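Local coordinates for GTPase-activating protein skywalker (Drosophila melanogaster, PDB 5HJQ) that acts as a GTPase-activating protein for Rab35 in synaptic vesicle protein recycling and binds phosphoinositides through its TBC domain, the part in this chain, at residues Asn321-Asp326 against Ile337-Lys342; Ser256-Ile261 against Asn330-Ala335; Glu268-Phe271 against Trp276-Leu279. All blocks are in the same frame, centred on the assembly; numbering follows the deposited sequence.

Contact 1: Asn321-Asp326 against Ile337-Lys342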
ATOM      1  N   ASN A 321     -14.725  24.229   1.511  1.00103.11           N
ATOM      2  CA  ASN A 321     -14.280  24.945   0.320  1.00103.58           C
ATOM      3  C   ASN A 321     -14.763  24.407  -1.016  1.00103.32           C
ATOM      4  O   ASN A 321     -15.712  24.924  -1.629  1.00103.43           O
ATOM      5  N   GLU A 322     -14.038  23.378  -1.459  1.00105.06           N
ATOM      6  CA  GLU A 322     -14.103  22.824  -2.811  1.00100.97           C
ATOM      7  C   GLU A 322     -14.893  21.528  -2.864  1.00 96.91           C
ATOM      8  O   GLU A 322     -15.375  21.125  -3.926  1.00 97.78           O
ATOM      9  CB  GLU A 322     -12.690  22.544  -3.339  1.00 97.86           C
ATOM     10  CG  GLU A 322     -11.705  22.263  -2.224  1.00 96.29           C
ATOM     11  CD  GLU A 322     -10.261  22.248  -2.668  1.00101.08           C
ATOM     12  OE1 GLU A 322      -9.961  21.653  -3.722  1.00104.67           O
ATOM     13  OE2 GLU A 322      -9.421  22.840  -1.957  1.00100.08           O
ATOM     14  N   TRP A 323     -14.992  20.853  -1.724  1.00 97.24           N
ATOM     15  CA  TRP A 323     -15.621  19.539  -1.673  1.00 97.30           C
ATOM     16  C   TRP A 323     -17.128  19.658  -1.430  1.00 96.76           C
ATOM     17  O   TRP A 323     -17.737  18.817  -0.770  1.00 96.08           O
ATOM     18  CB  TRP A 323     -14.952  18.671  -0.598  1.00 90.08           C
ATOM     19  CG  TRP A 323     -13.439  18.818  -0.563  1.00 92.82           C
ATOM     20  CD1 TRP A 323     -12.697  19.398   0.418  1.00 88.18           C
ATOM     21  CD2 TRP A 323     -12.504  18.405  -1.569  1.00 91.86           C
ATOM     22  NE1 TRP A 323     -11.367  19.358   0.110  1.00 91.99           N
ATOM     23  CE2 TRP A 323     -11.219  18.760  -1.109  1.00 88.64           C
ATOM     24  CE3 TRP A 323     -12.627  17.771  -2.808  1.00 88.21           C
ATOM     25  CZ2 TRP A 323     -10.069  18.501  -1.841  1.00 84.22           C
ATOM     26  CZ3 TRP A 323     -11.479  17.515  -3.534  1.00 82.63           C
ATOM     27  CH2 TRP A 323     -10.217  17.880  -3.047  1.00 87.43           C
ATOM     28  N   SER A 324     -17.717  20.717  -1.978  1.00 98.30           N
ATOM     29  CA  SER A 324     -19.166  20.858  -2.040  1.00 98.87           C
ATOM     30  C   SER A 324     -19.682  19.925  -3.135  1.00100.82           C
ATOM     31  O   SER A 324     -18.936  19.599  -4.060  1.00 99.08           O
ATOM     32  CB  SER A 324     -19.561  22.314  -2.317  1.00101.16           C
ATOM     33  OG  SER A 324     -19.275  22.679  -3.657  1.00100.84           O
ATOM     34  N   PRO A 325     -20.950  19.484  -3.031  1.00 96.56           N
ATOM     35  CA  PRO A 325     -21.519  18.521  -3.985  1.00 95.73           C
ATOM     36  C   PRO A 325     -21.326  18.906  -5.452  1.00 97.09           C
ATOM     37  O   PRO A 325     -21.102  18.033  -6.289  1.00 96.71           O
ATOM     38  CB  PRO A 325     -23.008  18.523  -3.628  1.00 93.39           C
ATOM     39  CG  PRO A 325     -23.037  18.853  -2.184  1.00 95.56           C
ATOM     40  CD  PRO A 325     -21.906  19.820  -1.958  1.00 97.29           C
ATOM     41  N   ASP A 326     -21.395  20.200  -5.747  1.00 98.84           N
ATOM     42  CA  ASP A 326     -21.380  20.679  -7.124  1.00101.12           C
ATOM     43  C   ASP A 326     -20.029  20.505  -7.817  1.00 98.48           C
ATOM     44  O   ASP A 326     -19.968  20.354  -9.037  1.00 96.29           O
ATOM     45  CB  ASP A 326     -21.792  22.152  -7.164  1.00104.49           C
ATOM     46  CG  ASP A 326     -23.008  22.437  -6.304  1.00102.59           C
ATOM     47  OD1 ASP A 326     -24.141  22.230  -6.787  1.00104.27           O
ATOM     48  OD2 ASP A 326     -22.831  22.865  -5.145  1.00104.01           O
ATOM     49  N   ILE A 337      -9.059  11.473  -4.558  1.00 66.85           N
ATOM     50  CA  ILE A 337      -7.620  11.565  -4.768  1.00 68.20           C
ATOM     51  C   ILE A 337      -7.093  12.941  -4.382  1.00 73.68           C
ATOM     52  O   ILE A 337      -6.094  13.056  -3.667  1.00 69.94           O
ATOM     53  CB  ILE A 337      -7.244  11.274  -6.236  1.00 69.94           C
ATOM     54  CG1 ILE A 337      -7.603   9.835  -6.609  1.00 67.74           C
ATOM     55  CG2 ILE A 337      -5.764  11.535  -6.474  1.00 64.70           C
ATOM     56  CD1 ILE A 337      -6.817   8.791  -5.852  1.00 62.92           C
ATOM     57  N   LYS A 338      -7.770  13.984  -4.855  1.00 70.06           N
ATOM     58  CA  LYS A 338      -7.371  15.353  -4.546  1.00 73.98           C
ATOM     59  C   LYS A 338      -7.452  15.628  -3.045  1.00 72.99           C
ATOM     60  O   LYS A 338      -6.586  16.300  -2.480  1.00 71.83           O
ATOM     61  CB  LYS A 338      -8.239  16.356  -5.311  1.00 72.02           C
ATOM     62  CG  LYS A 338      -8.065  16.330  -6.819  1.00 74.67           C
ATOM     63  CD  LYS A 338      -8.816  17.486  -7.471  1.00 81.22           C
ATOM     64  CE  LYS A 338     -10.287  17.506  -7.062  1.00 81.92           C
ATOM     65  NZ  LYS A 338     -11.167  17.971  -8.172  1.00 80.59           N
ATOM     66  N   PHE A 339      -8.494  15.099  -2.409  1.00 71.01           N
ATOM     67  CA  PHE A 339      -8.694  15.263  -0.973  1.00 72.75           C
ATOM     68  C   PHE A 339      -7.563  14.623  -0.171  1.00 65.91           C
ATOM     69  O   PHE A 339      -7.131  15.161   0.847  1.00 64.46           O
ATOM     70  CB  PHE A 339     -10.042  14.668  -0.553  1.00 69.36           C
ATOM     71  CG  PHE A 339     -10.257  14.639   0.935  1.00 64.84           C
ATOM     72  CD1 PHE A 339     -10.533  15.803   1.629  1.00 66.34           C
ATOM     73  CD2 PHE A 339     -10.198  13.445   1.637  1.00 60.93           C
ATOM     74  CE1 PHE A 339     -10.730  15.780   2.996  1.00 65.33           C
ATOM     75  CE2 PHE A 339     -10.396  13.417   3.004  1.00 61.74           C
ATOM     76  CZ  PHE A 339     -10.664  14.587   3.684  1.00 63.00           C
ATOM     77  N   CYS A 340      -7.094  13.471  -0.638  1.00 64.70           N
ATOM     78  CA  CYS A 340      -6.033  12.738   0.044  1.00 65.18           C
ATOM     79  C   CYS A 340      -4.700  13.481  -0.014  1.00 64.09           C
ATOM     80  O   CYS A 340      -3.937  13.470   0.951  1.00 63.49           O
ATOM     81  CB  CYS A 340      -5.877  11.340  -0.559  1.00 62.76           C
ATOM     82  SG  CYS A 340      -7.262  10.220  -0.238  1.00 64.74           S
ATOM     83  N   LYS A 341      -4.427  14.125  -1.145  1.00 63.71           N
ATOM     84  CA  LYS A 341      -3.202  14.899  -1.307  1.00 64.89           C
ATOM     85  C   LYS A 341      -3.132  16.037  -0.298  1.00 66.95           C
ATOM     86  O   LYS A 341      -2.047  16.491   0.064  1.00 72.16           O
ATOM     87  CB  LYS A 341      -3.096  15.459  -2.727  1.00 67.47           C
ATOM     88  CG  LYS A 341      -3.206  14.420  -3.834  1.00 67.95           C
ATOM     89  CD  LYS A 341      -2.007  14.495  -4.764  1.00 70.83           C
ATOM     90  CE  LYS A 341      -2.143  13.531  -5.933  1.00 67.32           C
ATOM     91  NZ  LYS A 341      -3.244  13.932  -6.849  1.00 77.09           N
ATOM     92  N   LYS A 342      -4.297  16.493   0.152  1.00 67.75           N
ATOM     93  CA  LYS A 342      -4.380  17.573   1.124  1.00 65.51           C
ATOM     94  C   LYS A 342      -5.072  17.103   2.400  1.00 64.49           C
ATOM     95  O   LYS A 342      -5.738  17.891   3.072  1.00 70.28           O
ATOM     96  CB  LYS A 342      -5.131  18.766   0.531  1.00 72.84           C
ATOM     97  CG  LYS A 342      -4.781  19.065  -0.919  1.00 82.20           C
ATOM     98  CD  LYS A 342      -4.011  20.371  -1.057  1.00 84.51           C
ATOM     99  CE  LYS A 342      -4.905  21.477  -1.604  1.00 95.16           C
ATOM    100  NZ  LYS A 342      -4.139  22.723  -1.888  1.00 95.95           N
TER
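Trp323 pushes the benzo end of its indole against Lys338 and Phe339, at the start of the last turn of helix 332-341. Trp323 CH2 stops 3.3 Å from Phe339 N and 3.4 Å from Lys338 CB, so the benzo end abuts the helix main chain itself. Lys338 CB sits in the indole plane, at the ring edge. The lysine chain then bends at its third torsion (chi3 -54°), and Lys338 CE passes 3.7 Å from Trp323 CZ3. Phe339 takes one face of the indole. Phe339 CB lies over the six-membered ring of Trp323, 4.1 Å from the centroid and close to the ring normal, a CH-pi contact. The Phe339 ring meets the same tryptophan edge-to-face: the edge of Phe339 points at the five-membered ring, with planes at 89°. Phe339 CG is anti to its backbone N (chi1 173°), which carries the phenyl edge over the pyrrole part, with Phe339 CD1 4.0 Å from Trp323 NE1. On the opposite face of the indole lies Glu322 CG, from the tryptophan's own loop. This is helix-to-loop packing in the all-helical TBC domain. The loop after helix 300-317 turns back through Trp323 and enters the short helix 325-328, with Ser324 at the N-cap position. Helix 300-317 also packs here: Trp323 touches Glu316 and Cys317, and Phe339 meets Phe313 edge-to-face. Glu322 OE2 is 5.3 Å from Lys342 NZ, too far for a salt bridge, although the opposite charges probably attract weakly.

Contact 2: Ser256-Ile261 against Asn330-Ala335; sequences SYFQRI and NDIGNA
Phe258 and Ile261 of helix 252-261 pack on Ile332, in the first turn of helix 332-341. This joins two helices far apart in the sequence of the all-helical TBC fold, and the contact is buried. The CH-pi part belongs to the CG2 branch of Ile332. That methyl stands over one face of the Phe258 ring, 3.9 Å from the centroid and 15° off the normal, displaced toward CE1. The apolar part belongs to the other branch. Ile332 CG1 is anti to the carbonyl carbon (chi1 -64°), and the chain extends to bring CD1 within reach of both Phe258 and Ile261. Ile332 CD1 lies 3.7 Å from Phe258 CD1. Ile332 CD1 also meets Ile261 CD1 tip to tip at 3.9 Å. Leu265 touches Ile332 as well, while Leu310 and Phe313 of helix 300-317 reach Phe258. The polar part stays within 330-335. Asp331 is the N-cap of helix 332-341, and its carboxylate accepts a capping bond from the first turn. Asn334 N donates to Asp331 OD1 over 3.2 Å, arriving from above the carboxylate plane, 67° out of it.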
ATOM      1  N   SER A 256     -23.890   6.168   0.921  1.00 58.53           N
ATOM      2  CA  SER A 256     -25.242   6.649   0.666  1.00 61.44           C
ATOM      3  C   SER A 256     -25.178   8.088   0.177  1.00 64.36           C
ATOM      4  O   SER A 256     -25.948   8.496  -0.693  1.00 67.14           O
ATOM      5  CB  SER A 256     -26.108   6.545   1.925  1.00 60.13           C
ATOM      6  OG  SER A 256     -26.261   5.194   2.328  1.00 61.97           O
ATOM      7  N   TYR A 257     -24.235   8.842   0.733  1.00 62.06           N
ATOM      8  CA  TYR A 257     -24.029  10.232   0.350  1.00 62.79           C
ATOM      9  C   TYR A 257     -23.612  10.335  -1.111  1.00 66.55           C
ATOM     10  O   TYR A 257     -24.041  11.242  -1.826  1.00 65.97           O
ATOM     11  CB  TYR A 257     -22.975  10.884   1.246  1.00 66.48           C
ATOM     12  CG  TYR A 257     -22.657  12.315   0.878  1.00 71.48           C
ATOM     13  CD1 TYR A 257     -23.617  13.311   0.996  1.00 72.33           C
ATOM     14  CD2 TYR A 257     -21.397  12.669   0.413  1.00 65.67           C
ATOM     15  CE1 TYR A 257     -23.336  14.620   0.661  1.00 70.21           C
ATOM     16  CE2 TYR A 257     -21.104  13.979   0.075  1.00 71.38           C
ATOM     17  CZ  TYR A 257     -22.078  14.950   0.201  1.00 76.81           C
ATOM     18  OH  TYR A 257     -21.795  16.255  -0.134  1.00 81.85           O
ATOM     19  N   PHE A 258     -22.777   9.397  -1.547  1.00 61.30           N
ATOM     20  CA  PHE A 258     -22.312   9.363  -2.928  1.00 64.29           C
ATOM     21  C   PHE A 258     -23.459   9.091  -3.900  1.00 64.36           C
ATOM     22  O   PHE A 258     -23.563   9.731  -4.946  1.00 61.28           O
ATOM     23  CB  PHE A 258     -21.220   8.306  -3.097  1.00 64.29           C
ATOM     24  CG  PHE A 258     -19.926   8.659  -2.425  1.00 65.87           C
ATOM     25  CD1 PHE A 258     -19.632   9.975  -2.110  1.00 66.37           C
ATOM     26  CD2 PHE A 258     -19.005   7.677  -2.107  1.00 61.06           C
ATOM     27  CE1 PHE A 258     -18.439  10.306  -1.493  1.00 70.37           C
ATOM     28  CE2 PHE A 258     -17.809   8.001  -1.488  1.00 69.54           C
ATOM     29  CZ  PHE A 258     -17.527   9.318  -1.182  1.00 66.80           C
ATOM     30  N   GLN A 259     -24.312   8.136  -3.547  1.00 62.75           N
ATOM     31  CA  GLN A 259     -25.450   7.776  -4.384  1.00 67.45           C
ATOM     32  C   GLN A 259     -26.448   8.924  -4.482  1.00 64.64           C
ATOM     33  O   GLN A 259     -27.032   9.156  -5.538  1.00 64.49           O
ATOM     34  CB  GLN A 259     -26.137   6.522  -3.841  1.00 66.70           C
ATOM     35  CG  GLN A 259     -25.268   5.277  -3.877  1.00 62.48           C
ATOM     36  CD  GLN A 259     -25.962   4.063  -3.289  1.00 67.40           C
ATOM     37  OE1 GLN A 259     -26.349   4.058  -2.120  1.00 68.37           O
ATOM     38  NE2 GLN A 259     -26.121   3.024  -4.100  1.00 71.98           N
ATOM     39  N   ARG A 260     -26.623   9.652  -3.383  1.00 66.16           N
ATOM     40  CA  ARG A 260     -27.564  10.767  -3.339  1.00 62.91           C
ATOM     41  C   ARG A 260     -27.146  11.927  -4.238  1.00 64.25           C
ATOM     42  O   ARG A 260     -27.890  12.319  -5.136  1.00 70.59           O
ATOM     43  CB  ARG A 260     -27.735  11.254  -1.898  1.00 63.81           C
ATOM     44  CG  ARG A 260     -28.534  10.292  -1.043  1.00 63.44           C
ATOM     45  CD  ARG A 260     -28.385  10.550   0.444  1.00 65.94           C
ATOM     46  NE  ARG A 260     -29.024   9.483   1.212  1.00 71.47           N
ATOM     47  CZ  ARG A 260     -29.137   9.468   2.536  1.00 70.63           C
ATOM     48  NH1 ARG A 260     -28.654  10.470   3.259  1.00 67.85           N
ATOM     49  NH2 ARG A 260     -29.736   8.446   3.136  1.00 66.61           N
ATOM     50  N   ILE A 261     -25.956  12.472  -4.001  1.00 61.89           N
ATOM     51  CA  ILE A 261     -25.475  13.615  -4.773  1.00 64.88           C
ATOM     52  C   ILE A 261     -25.262  13.252  -6.240  1.00 66.14           C
ATOM     53  O   ILE A 261     -25.215  14.125  -7.106  1.00 72.20           O
ATOM     54  CB  ILE A 261     -24.158  14.172  -4.199  1.00 69.16           C
ATOM     55  CG1 ILE A 261     -23.007  13.194  -4.446  1.00 63.34           C
ATOM     56  CG2 ILE A 261     -24.311  14.464  -2.718  1.00 73.14           C
ATOM     57  CD1 ILE A 261     -21.658  13.711  -3.996  1.00 73.62           C
ATOM     58  N   ASN A 330     -19.195  15.553 -10.386  1.00 89.33           N
ATOM     59  CA  ASN A 330     -18.717  15.282 -11.733  1.00 89.56           C
ATOM     60  C   ASN A 330     -17.754  14.104 -11.745  1.00 90.69           C
ATOM     61  O   ASN A 330     -17.747  13.298 -12.675  1.00 89.86           O
ATOM     62  CB  ASN A 330     -18.039  16.525 -12.307  1.00 93.89           C
ATOM     63  CG  ASN A 330     -18.685  17.811 -11.828  1.00 97.14           C
ATOM     64  OD1 ASN A 330     -18.011  18.688 -11.283  1.00 93.96           O
ATOM     65  ND2 ASN A 330     -19.994  17.932 -12.031  1.00 95.44           N
ATOM     66  N   ASP A 331     -16.944  14.017 -10.693  1.00 85.67           N
ATOM     67  CA  ASP A 331     -15.951  12.960 -10.557  1.00 84.38           C
ATOM     68  C   ASP A 331     -15.568  12.796  -9.086  1.00 81.65           C
ATOM     69  O   ASP A 331     -14.662  13.467  -8.593  1.00 76.76           O
ATOM     70  CB  ASP A 331     -14.719  13.275 -11.408  1.00 85.20           C
ATOM     71  CG  ASP A 331     -13.890  12.046 -11.713  1.00 83.03           C
ATOM     72  OD1 ASP A 331     -13.942  11.080 -10.927  1.00 85.26           O
ATOM     73  OD2 ASP A 331     -13.189  12.045 -12.747  1.00 90.89           O
ATOM     74  N   ILE A 332     -16.282  11.914  -8.393  1.00 78.53           N
ATOM     75  CA  ILE A 332     -16.037  11.649  -6.979  1.00 79.06           C
ATOM     76  C   ILE A 332     -14.707  10.928  -6.829  1.00 75.99           C
ATOM     77  O   ILE A 332     -13.943  11.180  -5.892  1.00 75.25           O
ATOM     78  CB  ILE A 332     -17.168  10.804  -6.364  1.00 74.98           C
ATOM     79  CG1 ILE A 332     -18.484  11.581  -6.394  1.00 75.02           C
ATOM     80  CG2 ILE A 332     -16.823  10.383  -4.941  1.00 69.95           C
ATOM     81  CD1 ILE A 332     -19.629  10.858  -5.738  1.00 69.90           C
ATOM     82  N   GLY A 333     -14.458  10.030  -7.776  1.00 76.43           N
ATOM     83  CA  GLY A 333     -13.180   9.378  -7.956  1.00 71.56           C
ATOM     84  C   GLY A 333     -11.939  10.202  -7.804  1.00 84.16           C
ATOM     85  O   GLY A 333     -11.070   9.843  -7.043  1.00 70.81           O
ATOM     86  N   ASN A 334     -11.814  11.305  -8.522  1.00 84.49           N
ATOM     87  CA  ASN A 334     -10.549  12.019  -8.345  1.00 82.03           C
ATOM     88  C   ASN A 334     -10.775  13.137  -7.337  1.00 78.44           C
ATOM     89  O   ASN A 334      -9.844  13.822  -6.935  1.00 80.27           O
ATOM     90  CB  ASN A 334      -9.953  12.560  -9.652  1.00 91.56           C
ATOM     91  CG  ASN A 334     -10.105  11.592 -10.806  1.00 99.08           C
ATOM     92  OD1 ASN A 334     -10.073  10.337 -10.636  1.00103.71           O
ATOM     93  ND2 ASN A 334     -10.073  12.162 -12.020  1.00103.22           N
ATOM     94  N   ALA A 335     -12.011  13.293  -6.883  1.00 76.17           N
ATOM     95  CA  ALA A 335     -12.250  14.220  -5.781  1.00 76.90           C
ATOM     96  C   ALA A 335     -11.638  13.621  -4.524  1.00 71.42           C
ATOM     97  O   ALA A 335     -11.062  14.325  -3.701  1.00 71.59           O
ATOM     98  CB  ALA A 335     -13.730  14.497  -5.588  1.00 75.01           C
TER

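Contact 3: Glu268-Phe271 against Trp276-Leu279; sequences ERIF and WWIL
Two short helices of the TBC domain, 268-271 and 274-279, follow each other closely in the chain and meet inside the core through the indole of Trp277. The benzo end of Trp277 does the touching. Trp277 CZ2 lies 3.4 Å from Ile270 O and 3.9 Å from Ile270 CG2. Trp277 CH2 is 4.1 Å from Phe271 CD1. With Phe271 it forms an offset edge-to-face pair, the edge of Trp277 turned toward the phenyl face, centroids 5.9 Å apart and planes at 61°. Trp277 CG is anti to the carbonyl carbon (chi1 -53°), which sends the benzo edge to Ile270 and Phe271. A water lies at the indole edge, in the ring plane. It accepts from Trp277 NE1 at 3.3 Å and donates to Ile270 O, though that second bond is modelled implausibly short. Leu336, Ile337 and Cys340 of helix 332-341 and Ile309 and Leu310 of helix 300-317 also touch Trp277. A leucine here would probably leave the water without its indole donor and open a gap beside Ile270 and Phe271. The Trp277 side chain is about 11 Å from that of Arg304, a phosphoinositide-binding residue, and does not contact it. The indole thus supplies both apolar surface and one N-H, and the water gives that N-H a polar partner, while the water's link to Ile270 O is doubtful.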
ATOM      1  N   GLU A 268     -19.376   0.786  -7.936  1.00 66.56           N
ATOM      2  CA  GLU A 268     -18.281  -0.039  -8.437  1.00 66.62           C
ATOM      3  C   GLU A 268     -17.204   0.818  -9.081  1.00 67.20           C
ATOM      4  O   GLU A 268     -16.018   0.624  -8.828  1.00 66.42           O
ATOM      5  CB  GLU A 268     -18.792  -1.074  -9.442  1.00 69.63           C
ATOM      6  CG  GLU A 268     -19.568  -2.228  -8.831  1.00 69.51           C
ATOM      7  CD  GLU A 268     -21.015  -1.878  -8.538  1.00 68.54           C
ATOM      8  OE1 GLU A 268     -21.419  -0.725  -8.801  1.00 66.21           O
ATOM      9  OE2 GLU A 268     -21.749  -2.760  -8.046  1.00 73.10           O
ATOM     10  N   ARG A 269     -17.630   1.780  -9.894  1.00 69.32           N
ATOM     11  CA  ARG A 269     -16.710   2.682 -10.579  1.00 71.17           C
ATOM     12  C   ARG A 269     -15.800   3.421  -9.600  1.00 67.09           C
ATOM     13  O   ARG A 269     -14.673   3.784  -9.936  1.00 68.80           O
ATOM     14  CB  ARG A 269     -17.488   3.694 -11.424  1.00 65.21           C
ATOM     15  N   ILE A 270     -16.298   3.637  -8.387  1.00 61.41           N
ATOM     16  CA  ILE A 270     -15.557   4.376  -7.372  1.00 65.80           C
ATOM     17  C   ILE A 270     -14.574   3.490  -6.603  1.00 62.84           C
ATOM     18  O   ILE A 270     -13.436   3.888  -6.352  1.00 61.15           O
ATOM     19  CB  ILE A 270     -16.521   5.057  -6.379  1.00 60.99           C
ATOM     20  CG1 ILE A 270     -17.344   6.126  -7.097  1.00 66.73           C
ATOM     21  CG2 ILE A 270     -15.762   5.688  -5.233  1.00 63.30           C
ATOM     22  CD1 ILE A 270     -18.254   6.910  -6.181  1.00 68.45           C
ATOM     23  N   PHE A 271     -15.005   2.283  -6.247  1.00 59.08           N
ATOM     24  CA  PHE A 271     -14.189   1.399  -5.420  1.00 62.33           C
ATOM     25  C   PHE A 271     -13.140   0.612  -6.199  1.00 63.67           C
ATOM     26  O   PHE A 271     -12.220   0.047  -5.603  1.00 61.78           O
ATOM     27  CB  PHE A 271     -15.087   0.438  -4.643  1.00 56.59           C
ATOM     28  CG  PHE A 271     -15.651   1.033  -3.388  1.00 62.61           C
ATOM     29  CD1 PHE A 271     -14.889   1.084  -2.231  1.00 55.47           C
ATOM     30  CD2 PHE A 271     -16.932   1.558  -3.365  1.00 59.67           C
ATOM     31  CE1 PHE A 271     -15.399   1.637  -1.077  1.00 57.77           C
ATOM     32  CE2 PHE A 271     -17.446   2.113  -2.215  1.00 58.69           C
ATOM     33  CZ  PHE A 271     -16.678   2.158  -1.073  1.00 59.45           C
ATOM     34  N   TRP A 276      -5.728   3.448  -4.868  1.00 56.80           N
ATOM     35  CA  TRP A 276      -5.045   4.629  -5.385  1.00 58.42           C
ATOM     36  C   TRP A 276      -5.297   5.867  -4.538  1.00 58.64           C
ATOM     37  O   TRP A 276      -4.566   6.851  -4.646  1.00 60.74           O
ATOM     38  CB  TRP A 276      -5.444   4.892  -6.839  1.00 57.88           C
ATOM     39  CG  TRP A 276      -5.122   3.745  -7.747  1.00 60.43           C
ATOM     40  CD1 TRP A 276      -5.965   3.136  -8.626  1.00 61.29           C
ATOM     41  CD2 TRP A 276      -3.872   3.048  -7.843  1.00 65.71           C
ATOM     42  NE1 TRP A 276      -5.318   2.113  -9.273  1.00 65.39           N
ATOM     43  CE2 TRP A 276      -4.031   2.037  -8.807  1.00 66.79           C
ATOM     44  CE3 TRP A 276      -2.632   3.187  -7.211  1.00 60.51           C
ATOM     45  CZ2 TRP A 276      -3.000   1.169  -9.154  1.00 59.83           C
ATOM     46  CZ3 TRP A 276      -1.614   2.325  -7.552  1.00 63.15           C
ATOM     47  CH2 TRP A 276      -1.803   1.328  -8.513  1.00 65.61           C
ATOM     48  N   TRP A 277      -6.329   5.826  -3.700  1.00 58.12           N
ATOM     49  CA  TRP A 277      -6.524   6.876  -2.709  1.00 60.02           C
ATOM     50  C   TRP A 277      -5.324   6.882  -1.776  1.00 56.94           C
ATOM     51  O   TRP A 277      -4.797   7.935  -1.414  1.00 58.71           O
ATOM     52  CB  TRP A 277      -7.804   6.659  -1.905  1.00 55.40           C
ATOM     53  CG  TRP A 277      -9.038   6.477  -2.725  1.00 57.34           C
ATOM     54  CD1 TRP A 277      -9.279   6.969  -3.975  1.00 61.79           C
ATOM     55  CD2 TRP A 277     -10.209   5.747  -2.346  1.00 54.82           C
ATOM     56  NE1 TRP A 277     -10.532   6.593  -4.397  1.00 57.87           N
ATOM     57  CE2 TRP A 277     -11.121   5.836  -3.416  1.00 57.98           C
ATOM     58  CE3 TRP A 277     -10.572   5.021  -1.208  1.00 48.96           C
ATOM     59  CZ2 TRP A 277     -12.373   5.228  -3.381  1.00 57.24           C
ATOM     60  CZ3 TRP A 277     -11.816   4.417  -1.175  1.00 59.82           C
ATOM     61  CH2 TRP A 277     -12.702   4.526  -2.254  1.00 55.40           C
ATOM     62  N   ILE A 278      -4.902   5.682  -1.394  1.00 53.96           N
ATOM     63  CA  ILE A 278      -3.786   5.501  -0.481  1.00 59.19           C
ATOM     64  C   ILE A 278      -2.453   5.696  -1.195  1.00 58.66           C
ATOM     65  O   ILE A 278      -1.684   6.587  -0.843  1.00 63.05           O
ATOM     66  CB  ILE A 278      -3.821   4.102   0.170  1.00 57.81           C
ATOM     67  CG1 ILE A 278      -5.090   3.940   1.012  1.00 53.04           C
ATOM     68  CG2 ILE A 278      -2.577   3.871   1.017  1.00 55.11           C
ATOM     69  CD1 ILE A 278      -5.329   2.531   1.504  1.00 54.64           C
ATOM     70  N   LEU A 279      -2.195   4.874  -2.209  1.00 57.27           N
ATOM     71  CA  LEU A 279      -0.894   4.849  -2.877  1.00 61.92           C
ATOM     72  C   LEU A 279      -0.609   6.060  -3.762  1.00 63.40           C
ATOM     73  O   LEU A 279       0.551   6.389  -4.004  1.00 63.85           O
ATOM     74  CB  LEU A 279      -0.760   3.576  -3.717  1.00 54.42           C
ATOM     75  CG  LEU A 279      -0.703   2.252  -2.953  1.00 60.06           C
ATOM     76  CD1 LEU A 279      -0.608   1.074  -3.913  1.00 57.84           C
ATOM     77  CD2 LEU A 279       0.469   2.247  -1.970  1.00 56.05           C
TER
HETATM   78  O   HOH W   1     -12.563   6.106  -6.891  1.00 63.43           O

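The three contacts lie on the same side of the chain's centre. Contacts 1 and 2 are about 11 Å apart between centres, contacts 2 and 3 about 12 Å, and contacts 1 and 3 about 15 Å. Helix 332-341 is common ground: contact 2 uses its start, contact 1 its end, and Trp277 of contact 3 packs on it. Along the chain, contact 3 falls between the two segments of contact 2, and contact 1 opens after it, its segments alternating with those of contact 2. Ile270 CD1 joins contacts 2 and 3, at 4.0 Å from Ile332 CG2. Together they tie helices 252-261, 268-271 and 274-279 and the loop before helix 325-328 to helix 332-341.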